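Local structure of replicase polyprotein 1a (Avian infectious bronchitis virus, 3LD1) at residues K28-F34 with F205-K210; S143-M147 with I198-K202; D17-T23 with W133-K139; V151-T155 with I177-F181; V7-I11 with L44-K48. The protein is of uncertain function, being part of the non-structural protein 2 that gammacoronaviruses release from their replicase polyprotein. The protein carries 3 engineered substitutions. All blocks are in the same frame, centred on the assembly; numbering follows the deposited sequence.

Contact 1 of 5, residues K28-F34 with F205-K210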
# COMPACT_ATOMS: atom_id res chain seq x y z
N LYS A 28 9.16 2.55 14.43
CA LYS A 28 9.92 2.85 13.24
C LYS A 28 9.01 3.65 12.26
O LYS A 28 9.44 4.71 11.74
CB LYS A 28 10.51 1.52 12.66
CG LYS A 28 10.98 1.41 11.09
CD LYS A 28 11.84 2.66 10.54
CE LYS A 28 13.15 2.25 9.82
NZ LYS A 28 12.97 1.09 8.86
N ASP A 29 7.77 3.14 12.04
CA ASP A 29 6.74 3.77 11.15
C ASP A 29 5.42 3.12 11.53
O ASP A 29 5.36 2.46 12.57
CB ASP A 29 7.02 3.45 9.67
CG ASP A 29 7.35 1.99 9.47
OD1 ASP A 29 6.56 1.14 9.99
OD2 ASP A 29 8.45 1.70 8.89
N TYR A 30 4.41 3.24 10.67
CA TYR A 30 3.08 2.72 10.96
C TYR A 30 3.06 1.20 10.97
O TYR A 30 2.34 0.57 11.76
CB TYR A 30 2.04 3.25 9.98
CG TYR A 30 0.64 2.93 10.42
CD1 TYR A 30 0.02 1.75 10.05
CD2 TYR A 30 -0.05 3.77 11.30
CE1 TYR A 30 -1.29 1.42 10.50
CE2 TYR A 30 -1.36 3.44 11.77
CZ TYR A 30 -1.95 2.28 11.37
OH TYR A 30 -3.20 1.97 11.81
N ALA A 31 3.88 0.61 10.11
CA ALA A 31 4.01 -0.83 10.15
C ALA A 31 4.49 -1.32 11.51
O ALA A 31 3.87 -2.22 12.10
CB ALA A 31 4.85 -1.35 9.02
N ASP A 32 5.54 -0.70 12.03
CA ASP A 32 6.11 -1.12 13.33
C ASP A 32 5.04 -0.87 14.43
O ASP A 32 4.63 -1.74 15.20
CB ASP A 32 7.43 -0.35 13.59
CG ASP A 32 8.31 -0.92 14.81
OD1 ASP A 32 8.33 -2.15 15.15
OD2 ASP A 32 9.04 -0.09 15.42
N ALA A 33 4.50 0.34 14.42
CA ALA A 33 3.54 0.68 15.43
C ALA A 33 2.46 -0.34 15.40
O ALA A 33 2.07 -0.88 16.47
CB ALA A 33 2.99 2.06 15.18
N PHE A 34 1.96 -0.65 14.21
CA PHE A 34 0.84 -1.56 14.15
C PHE A 34 1.29 -2.92 14.70
O PHE A 34 0.57 -3.58 15.45
CB PHE A 34 0.39 -1.69 12.68
CG PHE A 34 -0.58 -2.80 12.41
CD1 PHE A 34 -1.94 -2.59 12.51
CD2 PHE A 34 -0.13 -4.06 12.03
CE1 PHE A 34 -2.92 -3.61 12.26
CE2 PHE A 34 -1.07 -5.10 11.74
CZ PHE A 34 -2.50 -4.86 11.85
N PHE A 205 -2.97 0.42 6.04
CA PHE A 205 -1.93 1.50 6.16
C PHE A 205 -0.55 0.90 6.60
O PHE A 205 0.48 1.44 6.28
CB PHE A 205 -2.34 2.67 7.09
CG PHE A 205 -3.32 3.70 6.45
CD1 PHE A 205 -3.05 4.29 5.23
CD2 PHE A 205 -4.45 4.07 7.13
CE1 PHE A 205 -3.91 5.15 4.65
CE2 PHE A 205 -5.33 4.98 6.60
CZ PHE A 205 -5.06 5.53 5.33
N ALA A 206 -0.59 -0.22 7.33
CA ALA A 206 0.59 -0.98 7.67
C ALA A 206 1.15 -1.53 6.38
O ALA A 206 2.35 -1.48 6.14
CB ALA A 206 0.23 -2.16 8.65
N LYS A 207 0.26 -2.02 5.49
CA LYS A 207 0.80 -2.78 4.37
C LYS A 207 1.59 -1.86 3.52
O LYS A 207 2.52 -2.29 2.84
CB LYS A 207 -0.22 -3.57 3.57
CG LYS A 207 0.44 -4.53 2.55
CD LYS A 207 -0.53 -5.51 1.86
CE LYS A 207 0.13 -6.32 0.71
NZ LYS A 207 -0.95 -6.97 -0.15
N CYS A 208 1.29 -0.59 3.59
CA CYS A 208 1.99 0.25 2.73
C CYS A 208 2.72 1.37 3.42
O CYS A 208 3.19 2.31 2.77
CB CYS A 208 1.10 0.68 1.62
SG CYS A 208 -0.19 1.73 2.06
N ALA A 209 2.87 1.23 4.73
CA ALA A 209 3.69 2.17 5.46
C ALA A 209 5.04 2.31 4.76
O ALA A 209 5.52 3.46 4.57
CB ALA A 209 3.92 1.67 6.87
N LYS A 210 5.62 1.16 4.37
CA LYS A 210 7.06 1.05 4.09
C LYS A 210 7.44 1.61 2.71
O LYS A 210 8.30 2.45 2.59
CB LYS A 210 7.52 -0.43 4.22
CG LYS A 210 8.75 -0.66 5.11
CD LYS A 210 8.33 -1.17 6.51
CE LYS A 210 9.54 -1.25 7.51
NZ LYS A 210 9.17 -1.10 8.99
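Lys210 and Asp29 carry the polar part of this contact: Lys210 NZ donates to Asp29 OD2 at 2.9 Å, a salt bridge. Asp29 has a second duty, because it is the N-cap of helix 30-46 and its OD1 accepts from Asp32 N at 2.9 Å. Asp32 answers by taking Lys28 N on its OD2 at 2.8 Å. Lys28 NZ lies 4.4 Å from Lys210 NZ, so two like charges stand close beside the carboxylate. Next to this pair the backbones come very near, with Ala31 CA 4.2 Å from Ala206 CA, which small side chains permit: Ala31 CB meets Ala209 CB at 3.8 Å. Two rings flank the alanines with CH-pi contacts, Phe205 CB over a face of Tyr30 (4.2 Å to the centroid) and Ala206 CB over a face of Phe34 (also 4.2 Å). The Tyr30 hydroxyl reaches past this contact to the carbonyl of Gln135, while the Phe205 ring turns to helix 140-162. The start of helix 30-46 is thus joined to the C-terminal end of helix 194-207 by close alanine packing beside a charged edge, and one carboxylate both caps the first helix and holds the lysine beyond the second.

Contact 2 of 5, residues S143-M147 with I198-K202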
# COMPACT_ATOMS: atom_id res chain seq x y z
N SER A 143 -8.49 6.80 16.41
CA SER A 143 -7.72 6.28 15.28
C SER A 143 -8.31 6.81 13.94
O SER A 143 -7.55 7.32 13.08
CB SER A 143 -7.66 4.76 15.31
OG SER A 143 -8.97 4.23 15.52
N ALA A 144 -9.65 6.85 13.81
CA ALA A 144 -10.22 7.27 12.49
C ALA A 144 -9.87 8.70 12.16
O ALA A 144 -9.55 9.01 11.01
CB ALA A 144 -11.66 7.08 12.42
N MET A 145 -9.87 9.55 13.18
CA MET A 145 -9.52 10.97 13.01
C MET A 145 -8.06 11.06 12.67
O MET A 145 -7.71 11.65 11.68
CB MET A 145 -9.83 11.77 14.33
CG MET A 145 -9.41 13.31 14.35
SD MET A 145 -7.64 13.43 14.61
CE MET A 145 -7.43 12.78 16.24
N ALA A 146 -7.20 10.44 13.49
CA ALA A 146 -5.70 10.50 13.24
C ALA A 146 -5.24 9.94 11.91
O ALA A 146 -4.28 10.47 11.31
CB ALA A 146 -4.89 9.80 14.44
N MET A 147 -5.85 8.82 11.50
CA MET A 147 -5.51 8.22 10.23
C MET A 147 -5.76 9.15 9.06
O MET A 147 -5.17 8.98 8.00
CB MET A 147 -6.22 6.89 10.00
CG MET A 147 -5.71 5.73 10.85
SD MET A 147 -6.55 4.17 10.42
CE MET A 147 -7.88 4.05 11.56
N ILE A 198 -12.41 0.11 10.10
CA ILE A 198 -11.28 0.83 10.66
C ILE A 198 -10.14 -0.14 10.86
O ILE A 198 -8.99 0.20 10.54
CB ILE A 198 -11.65 1.56 11.94
CG1 ILE A 198 -12.53 2.78 11.60
CG2 ILE A 198 -10.38 1.96 12.70
CD1 ILE A 198 -11.88 3.84 10.70
N ALA A 199 -10.46 -1.36 11.32
CA ALA A 199 -9.46 -2.37 11.50
C ALA A 199 -8.86 -2.80 10.10
O ALA A 199 -7.69 -3.19 9.98
CB ALA A 199 -10.08 -3.56 12.23
N ALA A 200 -9.65 -2.71 9.04
CA ALA A 200 -9.09 -3.12 7.76
C ALA A 200 -8.11 -2.03 7.28
O ALA A 200 -7.06 -2.28 6.68
CB ALA A 200 -10.22 -3.29 6.79
N LEU A 201 -8.44 -0.81 7.64
CA LEU A 201 -7.69 0.30 7.19
C LEU A 201 -6.39 0.45 7.92
O LEU A 201 -5.38 0.86 7.36
CB LEU A 201 -8.54 1.52 7.41
CG LEU A 201 -8.13 2.76 6.71
CD1 LEU A 201 -8.12 2.41 5.22
CD2 LEU A 201 -9.21 3.69 7.07
N LYS A 202 -6.37 0.12 9.20
CA LYS A 202 -5.06 0.03 9.87
C LYS A 202 -4.19 -1.01 9.14
O LYS A 202 -3.05 -0.74 8.77
CB LYS A 202 -5.19 -0.38 11.35
CG LYS A 202 -5.99 0.57 12.29
CD LYS A 202 -6.24 -0.15 13.66
CE LYS A 202 -6.75 0.87 14.70
NZ LYS A 202 -7.51 0.14 15.78
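Two helices of the alpha-helical part of nsp2, 140-162 and 194-207, pack here as neighbours running in broadly the same direction, their short segments inclined at 41° with the axes 11.0 Å apart at closest approach. That spacing is filled by long side chains, and no hydrogen bond crosses between the segments. The main bump is Met147, which points at the other helix and lays its thioether along it: its terminal methyl CE enters the hollow between Ile198 and Lys202, one turn apart, 3.5 Å from Ile198 CG2 and 4.0 Å from Lys202 CG, while SD rests 4.3 Å from Leu201 CG. Three residues of helix 194-207 therefore border one methionine. In return Ile198 projects toward helix 140-162, and its branched end spreads over the shallow surface left by two small residues, with CD1 on Ala144 and CG2 on Ser143. Lys202 runs its aliphatic chain past Ser143, whose CB is 4.0 Å from Lys202 CE, and carries its ammonium on to the carbonyl of Ala137; the Ser143 hydroxyl turns back to its own helix, bonding to Ile140 O. Leu185 of helix 174-185 touches both Met147 and Leu201, extending the buried layer to a third helix. The small residue allows the tight fit at the N-terminal end of the pair, where Ala144 CB sits 3.7 Å from Ile198 CD1.

Contact 3 of 5, residues D17-T23 with W133-K139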
# COMPACT_ATOMS: atom_id res chain seq x y z
N ASP A 17 -6.16 1.87 25.58
CA ASP A 17 -5.28 2.84 24.96
C ASP A 17 -4.41 3.58 25.98
O ASP A 17 -3.17 3.77 25.77
CB ASP A 17 -6.11 3.93 24.20
CG ASP A 17 -6.58 3.48 22.81
OD1 ASP A 17 -7.50 4.13 22.29
OD2 ASP A 17 -5.99 2.54 22.23
N ALA A 18 -5.04 4.00 27.08
CA ALA A 18 -4.21 4.75 28.04
C ALA A 18 -3.15 3.83 28.61
O ALA A 18 -2.02 4.24 28.76
CB ALA A 18 -4.99 5.35 29.13
N LEU A 19 -3.54 2.59 28.98
CA LEU A 19 -2.56 1.60 29.48
C LEU A 19 -1.48 1.49 28.42
O LEU A 19 -0.36 1.90 28.64
CB LEU A 19 -3.21 0.26 29.69
CG LEU A 19 -2.31 -0.95 30.01
CD1 LEU A 19 -1.42 -0.69 31.24
CD2 LEU A 19 -3.20 -2.21 30.21
N PHE A 20 -1.81 1.01 27.22
CA PHE A 20 -0.76 0.87 26.20
C PHE A 20 0.13 2.13 25.98
O PHE A 20 1.31 2.04 25.64
CB PHE A 20 -1.35 0.43 24.83
CG PHE A 20 -0.25 0.15 23.76
CD1 PHE A 20 0.54 -1.00 23.84
CD2 PHE A 20 -0.02 1.08 22.73
CE1 PHE A 20 1.55 -1.22 22.86
CE2 PHE A 20 0.95 0.86 21.73
CZ PHE A 20 1.76 -0.26 21.79
N PHE A 21 -0.43 3.31 26.15
CA PHE A 21 0.35 4.48 25.85
C PHE A 21 1.46 4.83 26.85
O PHE A 21 2.06 5.92 26.78
CB PHE A 21 -0.62 5.63 25.71
CG PHE A 21 -1.34 5.61 24.43
CD1 PHE A 21 -0.82 4.89 23.33
CD2 PHE A 21 -2.52 6.37 24.26
CE1 PHE A 21 -1.52 4.90 22.10
CE2 PHE A 21 -3.23 6.36 23.03
CZ PHE A 21 -2.73 5.64 21.97
N TYR A 22 1.72 3.93 27.80
CA TYR A 22 2.89 4.07 28.68
C TYR A 22 4.11 3.51 28.02
O TYR A 22 5.21 3.67 28.55
CB TYR A 22 2.68 3.32 29.99
CG TYR A 22 1.92 4.10 31.00
CD1 TYR A 22 2.57 4.62 32.16
CD2 TYR A 22 0.51 4.32 30.85
CE1 TYR A 22 1.82 5.39 33.15
CE2 TYR A 22 -0.22 5.06 31.82
CZ TYR A 22 0.48 5.60 32.95
OH TYR A 22 -0.15 6.32 33.86
N THR A 23 3.93 2.84 26.87
CA THR A 23 4.99 2.10 26.18
C THR A 23 6.21 3.00 25.90
O THR A 23 6.07 4.24 25.73
CB THR A 23 4.50 1.52 24.84
OG1 THR A 23 5.50 0.60 24.35
CG2 THR A 23 4.27 2.63 23.82
N TRP A 133 1.01 6.40 17.37
CA TRP A 133 0.27 5.51 18.30
C TRP A 133 -1.25 5.82 18.25
O TRP A 133 -2.13 4.91 18.29
CB TRP A 133 0.80 5.56 19.76
CG TRP A 133 2.28 5.06 20.04
CD1 TRP A 133 3.27 5.79 20.63
CD2 TRP A 133 2.88 3.76 19.77
NE1 TRP A 133 4.44 5.07 20.70
CE2 TRP A 133 4.23 3.82 20.22
CE3 TRP A 133 2.42 2.57 19.18
CZ2 TRP A 133 5.11 2.75 20.11
CZ3 TRP A 133 3.29 1.50 19.11
CH2 TRP A 133 4.64 1.60 19.56
N LEU A 134 -1.56 7.11 18.13
CA LEU A 134 -2.95 7.55 17.94
C LEU A 134 -3.57 6.79 16.75
O LEU A 134 -4.73 6.32 16.80
CB LEU A 134 -3.05 9.08 17.77
CG LEU A 134 -2.60 9.85 19.03
CD1 LEU A 134 -2.64 11.34 18.86
CD2 LEU A 134 -3.37 9.47 20.32
N GLN A 135 -2.73 6.61 15.73
CA GLN A 135 -3.17 6.03 14.49
C GLN A 135 -3.34 4.54 14.66
O GLN A 135 -3.86 3.88 13.77
CB GLN A 135 -2.26 6.41 13.32
CG GLN A 135 -2.36 7.88 12.97
CD GLN A 135 -1.14 8.36 12.18
OE1 GLN A 135 -0.11 7.73 12.30
NE2 GLN A 135 -1.26 9.45 11.36
N VAL A 136 -2.97 4.02 15.82
CA VAL A 136 -3.26 2.60 16.10
C VAL A 136 -4.06 2.44 17.37
O VAL A 136 -4.22 1.33 17.86
CB VAL A 136 -1.95 1.67 16.12
CG1 VAL A 136 -1.38 1.54 14.73
CG2 VAL A 136 -0.89 2.26 17.00
N ALA A 137 -4.59 3.54 17.88
CA ALA A 137 -5.42 3.49 19.06
C ALA A 137 -6.56 2.51 18.85
O ALA A 137 -7.03 2.43 17.76
CB ALA A 137 -5.94 4.86 19.36
N ALA A 138 -6.96 1.72 19.85
CA ALA A 138 -8.28 1.04 19.87
C ALA A 138 -9.51 1.97 19.75
O ALA A 138 -10.54 1.57 19.18
CB ALA A 138 -8.43 0.12 21.13
N LYS A 139 -9.49 3.15 20.34
CA LYS A 139 -10.74 3.89 20.30
C LYS A 139 -10.97 4.43 18.92
O LYS A 139 -10.20 5.25 18.32
CB LYS A 139 -10.91 5.00 21.36
CG LYS A 139 -12.41 5.11 21.86
CD LYS A 139 -12.80 6.45 22.39
CE LYS A 139 -14.25 6.50 22.95
NZ LYS A 139 -14.60 5.09 23.43
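Trp133 offers a face of its six-membered ring to the edge of Phe20, a T-shaped pair with centroids 5.1 Å apart and planes at 81°; Phe20 CE2 comes within 3.4 Å of Trp133 CE3. Thr23 adds an off-centre CH-pi contact, its CG2 4.2 Å from the centroid of the indole five-membered ring. Phe21 packs on the Trp133 stem, CE1 to CB 3.4 Å, and reaches Leu134 and Ala137. At the other end of the contact Asp17 uses both carboxylate oxygens on successive backbone amides: OD2 accepts from Ala138 N at 2.7 Å and OD1 from Lys139 N at 3.0 Å. Arg37 of helix 30-46 forms a salt bridge with the same carboxylate. The end of helix 13-20 and the turn after it are thereby joined to the end of helix 128-134 and the link to helix 140-162. A buried charge is met by two amides and an arginine, while aromatic and aliphatic packing makes up the apolar part.

Contact 4 of 5, residues V151-T155 with I177-F181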
# COMPACT_ATOMS: atom_id res chain seq x y z
N VAL A 151 -3.66 9.66 4.41
CA VAL A 151 -4.17 9.75 3.05
C VAL A 151 -3.21 10.63 2.26
O VAL A 151 -2.57 10.19 1.33
CB VAL A 151 -5.57 10.31 3.07
CG1 VAL A 151 -6.10 10.43 1.66
CG2 VAL A 151 -6.50 9.40 3.94
N GLY A 152 -3.04 11.85 2.73
CA GLY A 152 -2.01 12.74 2.22
C GLY A 152 -0.66 12.07 2.03
O GLY A 152 -0.07 12.21 0.96
N GLU A 153 -0.14 11.34 3.02
CA GLU A 153 1.22 10.75 2.83
C GLU A 153 1.16 9.72 1.70
O GLU A 153 1.98 9.77 0.78
CB GLU A 153 1.88 10.16 4.11
CG GLU A 153 2.35 11.22 5.16
CD GLU A 153 2.09 10.78 6.64
OE1 GLU A 153 2.63 9.73 7.09
OE2 GLU A 153 1.35 11.49 7.38
N VAL A 154 0.14 8.85 1.75
CA VAL A 154 0.03 7.75 0.81
C VAL A 154 -0.24 8.27 -0.60
O VAL A 154 0.44 7.86 -1.57
CB VAL A 154 -1.02 6.75 1.25
CG1 VAL A 154 -1.31 5.74 0.18
CG2 VAL A 154 -0.56 6.10 2.50
N THR A 155 -1.21 9.19 -0.73
CA THR A 155 -1.47 9.81 -2.03
C THR A 155 -0.15 10.25 -2.66
O THR A 155 0.22 9.76 -3.72
CB THR A 155 -2.37 10.97 -1.87
OG1 THR A 155 -3.58 10.48 -1.32
CG2 THR A 155 -2.64 11.67 -3.25
N ILE A 177 -8.24 7.30 -4.70
CA ILE A 177 -7.84 7.77 -3.40
C ILE A 177 -9.03 8.48 -2.81
O ILE A 177 -9.67 7.94 -1.91
CB ILE A 177 -6.57 8.73 -3.50
CG1 ILE A 177 -5.28 7.95 -3.35
CG2 ILE A 177 -6.57 9.97 -2.46
CD1 ILE A 177 -4.76 7.38 -4.63
N VAL A 178 -9.37 9.65 -3.36
CA VAL A 178 -10.16 10.58 -2.60
C VAL A 178 -11.39 9.90 -2.08
O VAL A 178 -11.53 9.74 -0.88
CB VAL A 178 -10.41 11.88 -3.34
CG1 VAL A 178 -11.29 12.76 -2.53
CG2 VAL A 178 -9.10 12.58 -3.52
N ARG A 179 -12.24 9.45 -2.98
CA ARG A 179 -13.47 8.79 -2.59
C ARG A 179 -13.25 7.47 -1.87
O ARG A 179 -14.07 7.10 -1.02
CB ARG A 179 -14.35 8.53 -3.78
CG ARG A 179 -13.77 7.47 -4.71
CD ARG A 179 -14.83 6.44 -5.04
NE ARG A 179 -14.97 6.20 -6.48
CZ ARG A 179 -15.48 7.08 -7.37
NH1 ARG A 179 -15.85 8.31 -7.01
NH2 ARG A 179 -15.60 6.74 -8.66
N ILE A 180 -12.19 6.73 -2.23
CA ILE A 180 -12.07 5.40 -1.70
C ILE A 180 -11.72 5.54 -0.22
O ILE A 180 -12.30 4.86 0.63
CB ILE A 180 -11.03 4.58 -2.44
CG1 ILE A 180 -11.44 4.36 -3.90
CG2 ILE A 180 -10.79 3.27 -1.73
CD1 ILE A 180 -12.64 3.40 -4.16
N PHE A 181 -10.82 6.47 0.06
CA PHE A 181 -10.43 6.76 1.43
C PHE A 181 -11.58 7.37 2.23
O PHE A 181 -11.86 6.95 3.33
CB PHE A 181 -9.29 7.74 1.43
CG PHE A 181 -7.95 7.12 1.11
CD1 PHE A 181 -7.31 6.26 2.03
CD2 PHE A 181 -7.30 7.40 -0.10
CE1 PHE A 181 -6.02 5.67 1.74
CE2 PHE A 181 -6.02 6.83 -0.40
CZ PHE A 181 -5.39 5.96 0.53
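Ile177 begins the 177-181 segment by pointing at helix 140-162, and its CG2 lies between two residues a turn apart: 4.2 Å from Val151 CG1 and 3.2 Å from Thr155 OG1. The Thr155 hydroxyl is already engaged, donating to Val151 O of its own helix at 2.9 Å, so it meets the isoleucine methyl without demanding a polar partner across the interface. The next three residues, Val178, Arg179 and Ile180, follow the helix away from this contact, and Ile180 packs on Ser233 and Ile234 of helix 232-243. One turn on from Ile177, Phe181 brings a ring back to the interface. Val151 CG1 sits over a face of its ring in a CH-pi contact, 4.0 Å from the centroid and 24° off the normal, and the ring tip CZ reaches Val154 CG1 at 4.1 Å. The two helices run roughly antiparallel here, their segments at 141° with axes 11.2 Å apart, so the order of partners is reversed: Ile177 lies nearest Thr155, and Phe181 nearest Val151. Phe226 and Leu231, in the loop before helix 232-243, touch Val154 and Phe181 respectively. Helices 140-162 and 174-185 are joined here mainly by aliphatic and aromatic surfaces, with no hydrogen bond between the segments; the match depends on side-chain shape, and the one hydroxyl at the interface is satisfied within its own helix.

Contact 5 of 5, residues V7-I11 with L44-K48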
# COMPACT_ATOMS: atom_id res chain seq x y z
N VAL A 7 -4.80 -7.35 34.44
CA VAL A 7 -5.65 -6.44 33.73
C VAL A 7 -6.75 -7.14 33.00
O VAL A 7 -6.51 -7.98 32.12
CB VAL A 7 -4.92 -5.30 32.94
CG1 VAL A 7 -3.41 -5.47 32.91
CG2 VAL A 7 -5.51 -5.14 31.63
N SER A 8 -7.95 -6.80 33.45
CA SER A 8 -9.16 -7.28 32.92
C SER A 8 -9.21 -7.26 31.38
O SER A 8 -9.09 -6.21 30.74
CB SER A 8 -10.24 -6.42 33.48
OG SER A 8 -11.36 -7.21 33.55
N LYS A 9 -9.36 -8.44 30.82
CA LYS A 9 -9.40 -8.67 29.39
C LYS A 9 -10.44 -7.81 28.68
O LYS A 9 -10.21 -7.44 27.51
CB LYS A 9 -9.64 -10.18 29.07
CG LYS A 9 -8.41 -11.08 29.25
CD LYS A 9 -8.74 -12.58 29.45
CE LYS A 9 -7.86 -13.44 28.56
NZ LYS A 9 -7.71 -14.63 29.30
N ASP A 10 -11.53 -7.48 29.38
CA ASP A 10 -12.63 -6.65 28.83
C ASP A 10 -12.42 -5.14 28.95
O ASP A 10 -13.35 -4.40 28.61
CB ASP A 10 -13.97 -6.99 29.52
CG ASP A 10 -13.90 -6.80 31.05
OD1 ASP A 10 -14.94 -6.86 31.75
OD2 ASP A 10 -12.76 -6.60 31.54
N ILE A 11 -11.26 -4.66 29.44
CA ILE A 11 -11.16 -3.20 29.63
C ILE A 11 -11.59 -2.40 28.37
O ILE A 11 -11.31 -2.83 27.22
CB ILE A 11 -9.80 -2.80 30.08
CG1 ILE A 11 -8.73 -3.38 29.16
CG2 ILE A 11 -9.58 -3.21 31.59
CD1 ILE A 11 -7.41 -2.74 29.43
N LEU A 44 -2.31 -9.60 25.97
CA LEU A 44 -3.31 -9.36 26.99
C LEU A 44 -4.34 -10.43 26.98
O LEU A 44 -4.74 -10.87 28.04
CB LEU A 44 -3.94 -8.00 26.78
CG LEU A 44 -4.99 -7.47 27.76
CD1 LEU A 44 -4.48 -7.29 29.23
CD2 LEU A 44 -5.59 -6.14 27.23
N GLN A 45 -4.76 -10.91 25.80
CA GLN A 45 -5.87 -11.86 25.73
C GLN A 45 -5.48 -13.28 26.07
O GLN A 45 -6.37 -14.10 26.42
CB GLN A 45 -6.47 -11.88 24.29
CG GLN A 45 -7.08 -10.57 23.89
CD GLN A 45 -7.98 -10.02 25.00
OE1 GLN A 45 -8.87 -10.74 25.51
NE2 GLN A 45 -7.77 -8.74 25.39
N THR A 46 -4.19 -13.59 25.91
CA THR A 46 -3.63 -14.92 26.28
C THR A 46 -3.75 -15.16 27.76
O THR A 46 -3.93 -16.27 28.16
CB THR A 46 -2.11 -15.18 25.84
OG1 THR A 46 -1.22 -14.39 26.65
CG2 THR A 46 -1.88 -14.91 24.31
N GLY A 47 -3.69 -14.12 28.60
CA GLY A 47 -4.02 -14.32 30.04
C GLY A 47 -2.85 -14.98 30.75
O GLY A 47 -2.95 -15.42 31.91
N LYS A 48 -1.76 -15.05 30.00
CA LYS A 48 -0.47 -15.43 30.48
C LYS A 48 0.31 -14.14 30.84
O LYS A 48 0.22 -13.07 30.17
CB LYS A 48 0.25 -16.24 29.41
CG LYS A 48 1.77 -16.06 29.44
CD LYS A 48 2.53 -17.42 29.35
CE LYS A 48 4.04 -17.18 29.09
NZ LYS A 48 4.58 -18.49 28.56
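Apolar contacts centre on Leu44, in the last turn of helix 30-46, whose two methyls reach different residues of the 7-11 segment: CD1 meets Val7 CG2 at 3.4 Å and CD2 meets Ile11 CD1 at 4.4 Å. Both partners also pack on helix 13-20, Val7 touching Leu19 and Ile11 touching Cys16, so the leucine joins a shared apolar layer beside the sheet. Polar contacts across the segments are slight. Gln45 NE2 donates to Lys9 O over 3.5 Å, a weak hydrogen bond, and the Lys9 side chain lies along the helix end, its CG 3.9 Å from Leu44 O and its NZ 3.8 Å from Gly47 CA. Backbone turns shape both partners. After strand 4-8 the chain folds into a type I beta turn from Ser8 to Ile11, closed by Ile11 N to Ser8 O at 3.0 Å and supported by Ser8 OG donating to Asp10 OD2 at 2.5 Å. Gly47, the first residue after helix 30-46 to leave helical geometry, has a positive phi that suits glycine, and a CB there would collide with Lys9 NZ. Val7 is also held by backbone bonds to Lys62 and Val64 of neighbouring strand 57-64. The end of a helix is therefore laid against the end of a central strand of the mixed sheet by an aliphatic cluster around Leu44 and the long Lys9 and Gln45 side chains, so the contact rests on packing and one weak hydrogen bond.

In the fold
Contacts 1 to 4 form a connected helical body, while contact 5 lies toward the N-terminal sheet. Contacts 1 and 2, with centres 12 Å apart, share helix 194-207; contacts 2 and 4, with centres 13 Å apart, share helix 140-162. Contact 3 bonds through Gln135 O to Tyr30 OH of contact 1 and through Ala137 O to Lys202 NZ of contact 2. Helix 30-46 runs from contact 1 to contact 5, whose centre is about 25 Å away, and contact 5 touches contact 3 through Val7 and Leu19. Along the chain contact 5 closes first, then contacts 3, 4, 2 and 1; contacts 1 and 3 span more than a hundred residues, the others fewer.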